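Local coordinates for Rubredoxin\:oxygen oxidoreductase (Desulfovibrio gigas, PDB 1E5D), which catalyses the four-electron reduction of dioxygen to two water molecules, using flavin mononucleotide and a diiron centre, at residues S265-L273 / N375-L385; F258-T266 / S311-V322. One frame throughout, in Å; residues are numbered along the deposited sequence.

Contact 1: residues S265-L273 / N375-L385; sequences STEKMARVL and NVPTHADYEQL. With FMN (flavin mononucleotide), chain C.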
loop_
_atom_site.group_PDB
_atom_site.type_symbol
_atom_site.label_atom_id
_atom_site.label_comp_id
_atom_site.label_asym_id
_atom_site.label_seq_id
_atom_site.Cartn_x
_atom_site.Cartn_y
_atom_site.Cartn_z
ATOM N N SER A 265 3.881 -11.999 15.302
ATOM C CA SER A 265 4.221 -13.428 15.186
ATOM C C SER A 265 4.739 -13.698 13.783
ATOM O O SER A 265 5.692 -14.454 13.575
ATOM C CB SER A 265 3.034 -14.321 15.516
ATOM O OG SER A 265 2.639 -14.201 16.870
ATOM N N THR A 266 4.117 -13.069 12.779
ATOM C CA THR A 266 4.655 -13.266 11.429
ATOM C C THR A 266 6.061 -12.689 11.359
ATOM O O THR A 266 6.916 -13.124 10.586
ATOM C CB THR A 266 3.751 -12.638 10.361
ATOM O OG1 THR A 266 2.444 -13.220 10.469
ATOM C CG2 THR A 266 4.261 -12.953 8.963
ATOM N N GLU A 267 6.341 -11.686 12.196
ATOM C CA GLU A 267 7.687 -11.116 12.165
ATOM C C GLU A 267 8.737 -12.094 12.691
ATOM O O GLU A 267 9.802 -12.264 12.090
ATOM C CB GLU A 267 7.746 -9.805 12.951
ATOM C CG GLU A 267 9.041 -9.050 12.689
ATOM C CD GLU A 267 9.386 -8.053 13.775
ATOM O OE1 GLU A 267 8.450 -7.498 14.386
ATOM O OE2 GLU A 267 10.596 -7.827 13.995
ATOM N N LYS A 268 8.441 -12.750 13.803
ATOM C CA LYS A 268 9.293 -13.764 14.412
ATOM C C LYS A 268 9.593 -14.911 13.451
ATOM O O LYS A 268 10.733 -15.343 13.287
ATOM C CB LYS A 268 8.638 -14.306 15.689
ATOM C CG LYS A 268 8.653 -13.290 16.819
ATOM C CD LYS A 268 7.874 -13.767 18.028
ATOM C CE LYS A 268 7.325 -12.596 18.831
ATOM N NZ LYS A 268 7.187 -12.942 20.274
ATOM N N MET A 269 8.543 -15.407 12.803
ATOM C CA MET A 269 8.723 -16.390 11.742
ATOM C C MET A 269 9.707 -15.844 10.716
ATOM O O MET A 269 10.661 -16.515 10.328
ATOM C CB MET A 269 7.357 -16.723 11.136
ATOM C CG MET A 269 6.360 -17.231 12.175
ATOM S SD MET A 269 4.703 -17.462 11.501
ATOM C CE MET A 269 4.971 -18.836 10.392
ATOM N N ALA A 270 9.512 -14.596 10.274
ATOM C CA ALA A 270 10.424 -14.004 9.304
ATOM C C ALA A 270 11.852 -13.954 9.828
ATOM O O ALA A 270 12.806 -14.291 9.124
ATOM C CB ALA A 270 9.975 -12.602 8.929
ATOM N N ARG A 271 12.010 -13.527 11.082
ATOM C CA ARG A 271 13.367 -13.452 11.634
ATOM C C ARG A 271 13.999 -14.835 11.664
ATOM O O ARG A 271 15.174 -15.025 11.361
ATOM C CB ARG A 271 13.355 -12.841 13.032
ATOM C CG ARG A 271 12.932 -11.375 13.062
ATOM C CD ARG A 271 12.802 -10.904 14.505
ATOM N NE ARG A 271 14.124 -10.732 15.104
ATOM C CZ ARG A 271 14.988 -9.817 14.674
ATOM N NH1 ARG A 271 14.676 -9.011 13.667
ATOM N NH2 ARG A 271 16.170 -9.716 15.260
ATOM N N VAL A 272 13.203 -15.845 12.023
ATOM C CA VAL A 272 13.766 -17.190 12.041
ATOM C C VAL A 272 14.199 -17.604 10.639
ATOM O O VAL A 272 15.305 -18.108 10.449
ATOM C CB VAL A 272 12.782 -18.231 12.596
ATOM C CG1 VAL A 272 13.178 -19.619 12.115
ATOM C CG2 VAL A 272 12.740 -18.168 14.117
ATOM N N LEU A 273 13.312 -17.378 9.671
ATOM C CA LEU A 273 13.621 -17.694 8.282
ATOM C C LEU A 273 14.945 -17.051 7.888
ATOM O O LEU A 273 15.791 -17.711 7.287
ATOM C CB LEU A 273 12.512 -17.234 7.331
ATOM C CG LEU A 273 11.316 -18.180 7.199
ATOM C CD1 LEU A 273 10.216 -17.581 6.332
ATOM C CD2 LEU A 273 11.760 -19.525 6.632
ATOM N N ASN A 375 -1.656 -18.265 15.684
ATOM C CA ASN A 375 -1.134 -17.292 16.635
ATOM C C ASN A 375 0.366 -17.401 16.858
ATOM O O ASN A 375 1.134 -17.361 15.898
ATOM C CB ASN A 375 -1.889 -17.452 17.964
ATOM C CG ASN A 375 -3.368 -17.218 17.710
ATOM O OD1 ASN A 375 -4.223 -17.994 18.120
ATOM N ND2 ASN A 375 -3.645 -16.113 17.023
ATOM N N VAL A 376 0.762 -17.521 18.122
ATOM C CA VAL A 376 2.158 -17.381 18.506
ATOM C C VAL A 376 2.922 -18.689 18.369
ATOM O O VAL A 376 2.620 -19.700 18.988
ATOM C CB VAL A 376 2.304 -16.846 19.941
ATOM C CG1 VAL A 376 3.775 -16.746 20.328
ATOM C CG2 VAL A 376 1.626 -15.488 20.040
ATOM N N PRO A 377 3.942 -18.616 17.518
ATOM C CA PRO A 377 4.696 -19.805 17.134
ATOM C C PRO A 377 5.475 -20.389 18.312
ATOM O O PRO A 377 5.770 -19.687 19.274
ATOM C CB PRO A 377 5.657 -19.294 16.058
ATOM C CG PRO A 377 5.693 -17.813 16.198
ATOM C CD PRO A 377 4.437 -17.380 16.892
ATOM N N THR A 378 5.797 -21.665 18.199
ATOM C CA THR A 378 6.571 -22.451 19.136
ATOM C C THR A 378 7.863 -22.962 18.499
ATOM O O THR A 378 8.060 -22.807 17.290
ATOM C CB THR A 378 5.766 -23.672 19.619
ATOM O OG1 THR A 378 5.620 -24.593 18.525
ATOM C CG2 THR A 378 4.365 -23.262 20.036
ATOM N N HIS A 379 8.721 -23.571 19.311
ATOM C CA HIS A 379 9.955 -24.167 18.799
ATOM C C HIS A 379 9.637 -25.093 17.631
ATOM O O HIS A 379 10.324 -25.146 16.613
ATOM C CB HIS A 379 10.694 -24.935 19.889
ATOM C CG HIS A 379 11.183 -26.300 19.508
ATOM N ND1 HIS A 379 10.363 -27.411 19.501
ATOM C CD2 HIS A 379 12.400 -26.741 19.118
ATOM C CE1 HIS A 379 11.056 -28.472 19.126
ATOM N NE2 HIS A 379 12.300 -28.093 18.886
ATOM N N ALA A 380 8.554 -25.849 17.810
ATOM C CA ALA A 380 8.171 -26.765 16.739
ATOM C C ALA A 380 7.922 -25.995 15.453
ATOM O O ALA A 380 8.404 -26.358 14.379
ATOM C CB ALA A 380 6.948 -27.558 17.163
ATOM N N ASP A 381 7.158 -24.908 15.563
ATOM C CA ASP A 381 6.921 -24.082 14.373
ATOM C C ASP A 381 8.253 -23.595 13.818
ATOM O O ASP A 381 8.478 -23.556 12.613
ATOM C CB ASP A 381 6.010 -22.904 14.700
ATOM C CG ASP A 381 4.741 -23.370 15.393
ATOM O OD1 ASP A 381 4.088 -24.279 14.832
ATOM O OD2 ASP A 381 4.421 -22.840 16.475
ATOM N N TYR A 382 9.140 -23.241 14.753
ATOM C CA TYR A 382 10.476 -22.816 14.336
ATOM C C TYR A 382 11.155 -23.924 13.547
ATOM O O TYR A 382 11.815 -23.641 12.554
ATOM C CB TYR A 382 11.302 -22.396 15.554
ATOM C CG TYR A 382 10.747 -21.110 16.138
ATOM C CD1 TYR A 382 10.007 -20.257 15.322
ATOM C CD2 TYR A 382 10.946 -20.744 17.455
ATOM C CE1 TYR A 382 9.482 -19.074 15.806
ATOM C CE2 TYR A 382 10.424 -19.563 17.951
ATOM C CZ TYR A 382 9.696 -18.735 17.123
ATOM O OH TYR A 382 9.175 -17.558 17.615
ATOM N N GLU A 383 10.975 -25.161 13.992
ATOM C CA GLU A 383 11.550 -26.313 13.311
ATOM C C GLU A 383 10.998 -26.385 11.896
ATOM O O GLU A 383 11.725 -26.593 10.926
ATOM C CB GLU A 383 11.249 -27.616 14.051
ATOM C CG GLU A 383 12.235 -27.927 15.174
ATOM C CD GLU A 383 13.637 -27.465 14.819
ATOM O OE1 GLU A 383 14.218 -28.036 13.872
ATOM O OE2 GLU A 383 14.136 -26.531 15.483
ATOM N N GLN A 384 9.679 -26.195 11.796
ATOM C CA GLN A 384 9.074 -26.212 10.462
ATOM C C GLN A 384 9.714 -25.179 9.545
ATOM O O GLN A 384 10.022 -25.439 8.378
ATOM C CB GLN A 384 7.581 -25.945 10.582
ATOM C CG GLN A 384 6.756 -27.154 10.984
ATOM C CD GLN A 384 5.391 -27.083 10.312
ATOM O OE1 GLN A 384 4.550 -26.254 10.665
ATOM N NE2 GLN A 384 5.191 -27.958 9.333
ATOM N N LEU A 385 9.930 -23.970 10.069
ATOM C CA LEU A 385 10.449 -22.926 9.184
ATOM C C LEU A 385 11.864 -23.231 8.724
ATOM O O LEU A 385 12.140 -23.093 7.526
ATOM C CB LEU A 385 10.331 -21.573 9.898
ATOM C CG LEU A 385 8.873 -21.097 10.012
ATOM C CD1 LEU A 385 8.667 -20.231 11.236
ATOM C CD2 LEU A 385 8.476 -20.366 8.738
HETATM N N1 FMN C . -7.217 -14.537 11.802
HETATM C C2 FMN C . -7.935 -15.312 11.001
HETATM O O2 FMN C . -7.884 -16.512 11.046
HETATM N N3 FMN C . -8.810 -14.766 10.024
HETATM C C4 FMN C . -9.229 -13.451 10.124
HETATM O O4 FMN C . -9.955 -13.025 9.246
HETATM C C4A FMN C . -8.478 -12.602 11.037
HETATM N N5 FMN C . -8.556 -11.255 10.938
HETATM C C5A FMN C . -8.083 -10.544 12.015
HETATM C C6 FMN C . -8.268 -9.138 12.003
HETATM C C7 FMN C . -7.613 -8.326 12.898
HETATM C C7M FMN C . -7.593 -6.838 12.675
HETATM C C8 FMN C . -6.685 -8.906 13.849
HETATM C C8M FMN C . -6.134 -8.064 14.977
HETATM C C9 FMN C . -6.656 -10.302 13.994
HETATM C C9A FMN C . -7.177 -11.091 12.966
HETATM N N10 FMN C . -6.866 -12.477 12.811
HETATM C C10 FMN C . -7.529 -13.231 11.942
HETATM C "C1'" FMN C . -5.967 -13.080 13.823
HETATM C "C2'" FMN C . -4.480 -12.855 13.447
HETATM O "O2'" FMN C . -4.194 -13.468 12.196
HETATM C "C3'" FMN C . -3.680 -13.521 14.556
HETATM O "O3'" FMN C . -3.704 -12.618 15.659
HETATM C "C4'" FMN C . -2.226 -13.746 14.132
HETATM O "O4'" FMN C . -1.492 -14.345 15.212
HETATM C "C5'" FMN C . -1.653 -12.395 13.762
HETATM O "O5'" FMN C . -0.150 -12.578 13.342
HETATM P P FMN C . 0.853 -11.440 13.494
HETATM O O1P FMN C . 2.002 -11.763 12.536
HETATM O O2P FMN C . 0.265 -10.188 13.325
HETATM O O3P FMN C . 1.381 -11.442 14.854
#
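The isobutyl group of L385 fits among M269, V272 and L273, where the first and last helices of the flavodoxin-like fold pack against each other beside the parallel sheet; the axes of 265-273 and 379-385 cross at 49°. L385 touches through CB and both methyls. Its CD1 lies 3.7 Å from M269 CB, its CD2 3.9 Å from L273 CG, and its CB adjoins V272 CG1. The unbranched M269 bends at its thioether (chi3 68°), which brings CE back toward the same leucine. P377, a rigid residue suited to the turn before the second helix, sets its CD 3.6 Å from S265 CB.

Aromatic packing joins the more exposed side: V272 CG2 makes a CH-pi contact over one face of Y382, 4.0 Å from the ring centroid, while T378 O lies over the opposite face. The Y382 hydroxyl oxygen reaches K268 CB.

No hydrogen bond crosses between the segments; their polar atoms turn to the cofactor, the second subunit and their own chain. T378 occupies the N-cap position of the second helix. N375 OD1 bonds S112 of the second subunit. At the start of the first helix, S265 N donates to FMN O3P at 2.6 Å.

Contact 2: residues F258-T266 / S311-V322; sequences FYDSMWHST and SPTHNNGILPYV. With FMN (flavin mononucleotide), chain C.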
loop_
_atom_site.group_PDB
_atom_site.type_symbol
_atom_site.label_atom_id
_atom_site.label_comp_id
_atom_site.label_asym_id
_atom_site.label_seq_id
_atom_site.Cartn_x
_atom_site.Cartn_y
_atom_site.Cartn_z
ATOM N N PHE A 258 9.922 -10.748 2.511
ATOM C CA PHE A 258 9.162 -9.535 2.836
ATOM C C PHE A 258 7.843 -9.982 3.455
ATOM O O PHE A 258 7.249 -10.991 3.104
ATOM C CB PHE A 258 8.999 -8.628 1.642
ATOM C CG PHE A 258 7.994 -8.923 0.561
ATOM C CD1 PHE A 258 6.674 -8.526 0.693
ATOM C CD2 PHE A 258 8.345 -9.578 -0.601
ATOM C CE1 PHE A 258 5.730 -8.753 -0.287
ATOM C CE2 PHE A 258 7.407 -9.817 -1.592
ATOM C CZ PHE A 258 6.089 -9.408 -1.445
ATOM N N TYR A 259 7.421 -9.197 4.432
ATOM C CA TYR A 259 6.294 -9.527 5.274
ATOM C C TYR A 259 5.689 -8.228 5.794
ATOM O O TYR A 259 6.312 -7.171 5.711
ATOM C CB TYR A 259 6.750 -10.410 6.460
ATOM C CG TYR A 259 7.392 -9.536 7.528
ATOM C CD1 TYR A 259 8.664 -9.013 7.318
ATOM C CD2 TYR A 259 6.751 -9.226 8.726
ATOM C CE1 TYR A 259 9.278 -8.213 8.270
ATOM C CE2 TYR A 259 7.350 -8.421 9.674
ATOM C CZ TYR A 259 8.619 -7.914 9.442
ATOM O OH TYR A 259 9.197 -7.121 10.405
ATOM N N ASP A 260 4.516 -8.364 6.382
ATOM C CA ASP A 260 3.941 -7.376 7.276
ATOM C C ASP A 260 3.322 -8.146 8.438
ATOM O O ASP A 260 3.195 -9.373 8.388
ATOM C CB ASP A 260 2.939 -6.475 6.580
ATOM C CG ASP A 260 2.733 -5.168 7.321
ATOM O OD1 ASP A 260 3.322 -5.006 8.413
ATOM O OD2 ASP A 260 1.983 -4.312 6.827
ATOM N N SER A 261 2.964 -7.443 9.502
ATOM C CA SER A 261 2.515 -8.137 10.710
ATOM C C SER A 261 1.799 -7.170 11.634
ATOM O O SER A 261 2.083 -5.969 11.607
ATOM C CB SER A 261 3.726 -8.753 11.397
ATOM O OG SER A 261 3.344 -9.443 12.575
ATOM N N MET A 262 0.870 -7.657 12.450
ATOM C CA MET A 262 0.244 -6.736 13.403
ATOM C C MET A 262 0.807 -6.970 14.799
ATOM O O MET A 262 1.165 -6.002 15.463
ATOM C CB MET A 262 -1.283 -6.863 13.412
ATOM C CG MET A 262 -1.877 -6.779 12.016
ATOM S SD MET A 262 -3.591 -7.319 11.925
ATOM C CE MET A 262 -3.367 -9.088 11.694
ATOM N N TRP A 263 0.880 -8.225 15.214
ATOM C CA TRP A 263 1.285 -8.571 16.578
ATOM C C TRP A 263 2.595 -9.343 16.623
ATOM O O TRP A 263 2.930 -10.023 17.587
ATOM C CB TRP A 263 0.155 -9.347 17.287
ATOM C CG TRP A 263 -0.958 -8.384 17.610
ATOM C CD1 TRP A 263 -2.162 -8.255 16.976
ATOM C CD2 TRP A 263 -0.935 -7.409 18.658
ATOM N NE1 TRP A 263 -2.894 -7.250 17.579
ATOM C CE2 TRP A 263 -2.164 -6.717 18.609
ATOM C CE3 TRP A 263 0.005 -7.054 19.630
ATOM C CZ2 TRP A 263 -2.480 -5.690 19.498
ATOM C CZ3 TRP A 263 -0.313 -6.037 20.509
ATOM C CH2 TRP A 263 -1.541 -5.367 20.440
ATOM N N HIS A 264 3.377 -9.214 15.560
ATOM C CA HIS A 264 4.744 -9.693 15.504
ATOM C C HIS A 264 4.930 -11.185 15.389
ATOM O O HIS A 264 6.095 -11.602 15.380
ATOM C CB HIS A 264 5.497 -9.209 16.776
ATOM C CG HIS A 264 5.455 -7.708 16.742
ATOM N ND1 HIS A 264 6.137 -6.991 15.783
ATOM C CD2 HIS A 264 4.780 -6.821 17.502
ATOM C CE1 HIS A 264 5.904 -5.708 15.973
ATOM N NE2 HIS A 264 5.091 -5.578 17.008
ATOM N N SER A 265 3.881 -11.999 15.302
ATOM C CA SER A 265 4.221 -13.428 15.186
ATOM C C SER A 265 4.739 -13.698 13.783
ATOM O O SER A 265 5.692 -14.454 13.575
ATOM C CB SER A 265 3.034 -14.321 15.516
ATOM O OG SER A 265 2.639 -14.201 16.870
ATOM N N THR A 266 4.117 -13.069 12.779
ATOM C CA THR A 266 4.655 -13.266 11.429
ATOM C C THR A 266 6.061 -12.689 11.359
ATOM O O THR A 266 6.916 -13.124 10.586
ATOM C CB THR A 266 3.751 -12.638 10.361
ATOM O OG1 THR A 266 2.444 -13.220 10.469
ATOM C CG2 THR A 266 4.261 -12.953 8.963
ATOM N N SER A 311 2.551 -13.032 5.655
ATOM C CA SER A 311 1.488 -12.172 6.148
ATOM C C SER A 311 0.588 -12.955 7.100
ATOM O O SER A 311 0.290 -14.129 6.897
ATOM C CB SER A 311 0.649 -11.589 5.017
ATOM O OG SER A 311 -0.491 -10.935 5.549
ATOM N N PRO A 312 0.151 -12.284 8.151
ATOM C CA PRO A 312 -0.861 -12.903 9.009
ATOM C C PRO A 312 -2.189 -12.876 8.274
ATOM O O PRO A 312 -2.354 -12.165 7.287
ATOM C CB PRO A 312 -0.892 -11.971 10.218
ATOM C CG PRO A 312 -0.479 -10.643 9.672
ATOM C CD PRO A 312 0.549 -10.951 8.608
ATOM N N THR A 313 -3.184 -13.635 8.719
ATOM C CA THR A 313 -4.476 -13.474 8.050
ATOM C C THR A 313 -5.218 -12.271 8.611
ATOM O O THR A 313 -5.506 -12.151 9.798
ATOM C CB THR A 313 -5.346 -14.732 8.197
ATOM O OG1 THR A 313 -4.637 -15.815 7.583
ATOM C CG2 THR A 313 -6.651 -14.541 7.449
ATOM N N HIS A 314 -5.548 -11.339 7.720
ATOM C CA HIS A 314 -6.301 -10.169 8.147
ATOM C C HIS A 314 -7.622 -10.150 7.388
ATOM O O HIS A 314 -7.587 -10.017 6.168
ATOM C CB HIS A 314 -5.508 -8.888 7.902
ATOM C CG HIS A 314 -6.208 -7.641 8.340
ATOM N ND1 HIS A 314 -6.696 -6.699 7.466
ATOM C CD2 HIS A 314 -6.515 -7.182 9.577
ATOM C CE1 HIS A 314 -7.263 -5.717 8.140
ATOM N NE2 HIS A 314 -7.168 -5.980 9.434
ATOM N N ASN A 315 -8.718 -10.291 8.123
ATOM C CA ASN A 315 -10.042 -10.313 7.506
ATOM C C ASN A 315 -10.089 -11.245 6.301
ATOM O O ASN A 315 -10.364 -10.821 5.179
ATOM C CB ASN A 315 -10.457 -8.891 7.118
ATOM C CG ASN A 315 -10.596 -7.998 8.336
ATOM O OD1 ASN A 315 -11.023 -8.405 9.416
ATOM N ND2 ASN A 315 -10.223 -6.739 8.151
ATOM N N ASN A 316 -9.802 -12.522 6.536
ATOM C CA ASN A 316 -9.944 -13.552 5.513
ATOM C C ASN A 316 -9.001 -13.364 4.339
ATOM O O ASN A 316 -9.195 -13.969 3.288
ATOM C CB ASN A 316 -11.406 -13.581 5.022
ATOM C CG ASN A 316 -12.303 -13.886 6.220
ATOM O OD1 ASN A 316 -13.151 -13.084 6.598
ATOM N ND2 ASN A 316 -12.067 -15.055 6.813
ATOM N N GLY A 317 -7.989 -12.528 4.547
ATOM C CA GLY A 317 -7.005 -12.271 3.515
ATOM C C GLY A 317 -5.668 -11.858 4.109
ATOM O O GLY A 317 -5.369 -12.147 5.267
ATOM N N ILE A 318 -4.892 -11.171 3.278
ATOM C CA ILE A 318 -3.562 -10.724 3.662
ATOM C C ILE A 318 -3.580 -9.222 3.915
ATOM O O ILE A 318 -4.507 -8.540 3.485
ATOM C CB ILE A 318 -2.531 -11.048 2.570
ATOM C CG1 ILE A 318 -2.776 -10.275 1.272
ATOM C CG2 ILE A 318 -2.470 -12.541 2.297
ATOM C CD1 ILE A 318 -1.648 -10.384 0.267
ATOM N N LEU A 319 -2.562 -8.746 4.610
ATOM C CA LEU A 319 -2.431 -7.329 4.910
ATOM C C LEU A 319 -2.238 -6.508 3.640
ATOM O O LEU A 319 -1.601 -6.889 2.667
ATOM C CB LEU A 319 -1.288 -7.102 5.905
ATOM C CG LEU A 319 -1.549 -7.573 7.342
ATOM C CD1 LEU A 319 -0.313 -7.345 8.210
ATOM C CD2 LEU A 319 -2.751 -6.861 7.938
ATOM N N PRO A 320 -2.850 -5.322 3.687
ATOM C CA PRO A 320 -2.951 -4.440 2.529
ATOM C C PRO A 320 -1.606 -4.167 1.868
ATOM O O PRO A 320 -1.468 -4.245 0.650
ATOM C CB PRO A 320 -3.460 -3.139 3.154
ATOM C CG PRO A 320 -4.204 -3.571 4.372
ATOM C CD PRO A 320 -3.487 -4.769 4.901
ATOM N N TYR A 321 -0.610 -3.832 2.677
ATOM C CA TYR A 321 0.706 -3.469 2.179
ATOM C C TYR A 321 1.402 -4.664 1.544
ATOM O O TYR A 321 2.216 -4.524 0.628
ATOM C CB TYR A 321 1.557 -2.909 3.318
ATOM C CG TYR A 321 1.143 -1.531 3.756
ATOM C CD1 TYR A 321 0.499 -0.683 2.865
ATOM C CD2 TYR A 321 1.387 -1.080 5.044
ATOM C CE1 TYR A 321 0.109 0.588 3.243
ATOM C CE2 TYR A 321 0.999 0.195 5.432
ATOM C CZ TYR A 321 0.360 1.017 4.532
ATOM O OH TYR A 321 -0.025 2.283 4.906
ATOM N N VAL A 322 1.071 -5.861 2.036
ATOM C CA VAL A 322 1.615 -7.045 1.369
ATOM C C VAL A 322 0.950 -7.227 0.008
ATOM O O VAL A 322 1.593 -7.498 -1.000
ATOM C CB VAL A 322 1.443 -8.306 2.229
ATOM C CG1 VAL A 322 1.953 -9.516 1.467
ATOM C CG2 VAL A 322 2.188 -8.144 3.543
HETATM N N1 FMN C . -7.217 -14.537 11.802
HETATM C C2 FMN C . -7.935 -15.312 11.001
HETATM O O2 FMN C . -7.884 -16.512 11.046
HETATM N N3 FMN C . -8.810 -14.766 10.024
HETATM C C4 FMN C . -9.229 -13.451 10.124
HETATM O O4 FMN C . -9.955 -13.025 9.246
HETATM C C4A FMN C . -8.478 -12.602 11.037
HETATM N N5 FMN C . -8.556 -11.255 10.938
HETATM C C5A FMN C . -8.083 -10.544 12.015
HETATM C C6 FMN C . -8.268 -9.138 12.003
HETATM C C7 FMN C . -7.613 -8.326 12.898
HETATM C C7M FMN C . -7.593 -6.838 12.675
HETATM C C8 FMN C . -6.685 -8.906 13.849
HETATM C C8M FMN C . -6.134 -8.064 14.977
HETATM C C9 FMN C . -6.656 -10.302 13.994
HETATM C C9A FMN C . -7.177 -11.091 12.966
HETATM N N10 FMN C . -6.866 -12.477 12.811
HETATM C C10 FMN C . -7.529 -13.231 11.942
HETATM C "C1'" FMN C . -5.967 -13.080 13.823
HETATM C "C2'" FMN C . -4.480 -12.855 13.447
HETATM O "O2'" FMN C . -4.194 -13.468 12.196
HETATM C "C3'" FMN C . -3.680 -13.521 14.556
HETATM O "O3'" FMN C . -3.704 -12.618 15.659
HETATM C "C4'" FMN C . -2.226 -13.746 14.132
HETATM O "O4'" FMN C . -1.492 -14.345 15.212
HETATM C "C5'" FMN C . -1.653 -12.395 13.762
HETATM O "O5'" FMN C . -0.150 -12.578 13.342
HETATM P P FMN C . 0.853 -11.440 13.494
HETATM O O1P FMN C . 2.002 -11.763 12.536
HETATM O O2P FMN C . 0.265 -10.188 13.325
HETATM O O3P FMN C . 1.381 -11.442 14.854
HETATM O O HOH W 1 -0.263 -3.796 5.549
#
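D260 OD1 is gripped three times: by S261 N at 2.7 Å, from above the carboxylate plane, by W288 NE1, and by a salt bridge to K290. This anchors the aspartate where strand 254-259 of the flavodoxin-like fold runs into its phosphate-binding loop. The other oxygen faces the partner segment: OD2 accepts a bond from a water that in turn accepts from Y321 N, and it also sits at the edge of the Y321 ring, whose plane is only 13° from that of the carboxylate.

Apolar groups close in around this loop. V322 CG2 touches D260 CB at 3.5 Å, L319 CD1 packs on the same CB and on S261 N, and F258 reaches V322 CG1. P312, with no N-H to satisfy, presses CD to 3.1 Å from D260 O. M262 turns at its sulfur (chi3 -86°), so that CE meets P312 CG while SD lies 3.8 Å from H314 CD2, obliquely to that ring; both atoms also approach FMN C8. S311 OG ties its own segment together, accepting from L319 N and donating to P312 O on a lone pair.

Both segments hold FMN. S261 OG and T266 OG1 donate to O1P, and M262 N and W263 N to O2P, small hydroxyls and bare amides that wrap the phosphate closely. The type I' turn H314-G317 serves the flavin ring: N316 N donates to FMN O4. Beside it, N315 N donates to FMN N5 at 3.0 Å. W263 NE1 bonds E81, an iron ligand of the second subunit, consistent with electron transfer between flavin and iron across the dimer. At the dimethylbenzene end, FMN C7M meets the edge of H314 in its plane, 3.3 Å from CD2.

Overall arrangement
From the N terminus of the flavodoxin part, strand 254-259 leads through the phosphate-binding loop into helix 265-279. Contact 2 closes the first loop, bringing 311-322, which follows the neighbouring strand 306-310, back to that turn. Contact 1 closes a longer one: the chain passes through strands 338-345 and 371-374 before 375-385 returns to the same helix. The segments alternate along the sequence, so the two loops cross, sharing S265 and T266; A270 CB also touches Y259 CD1 between them. Contact 2 joins the C-terminal ends of two adjacent strands, contact 1 the first and last helices of the fold; both meet the FMN phosphate and border the second subunit.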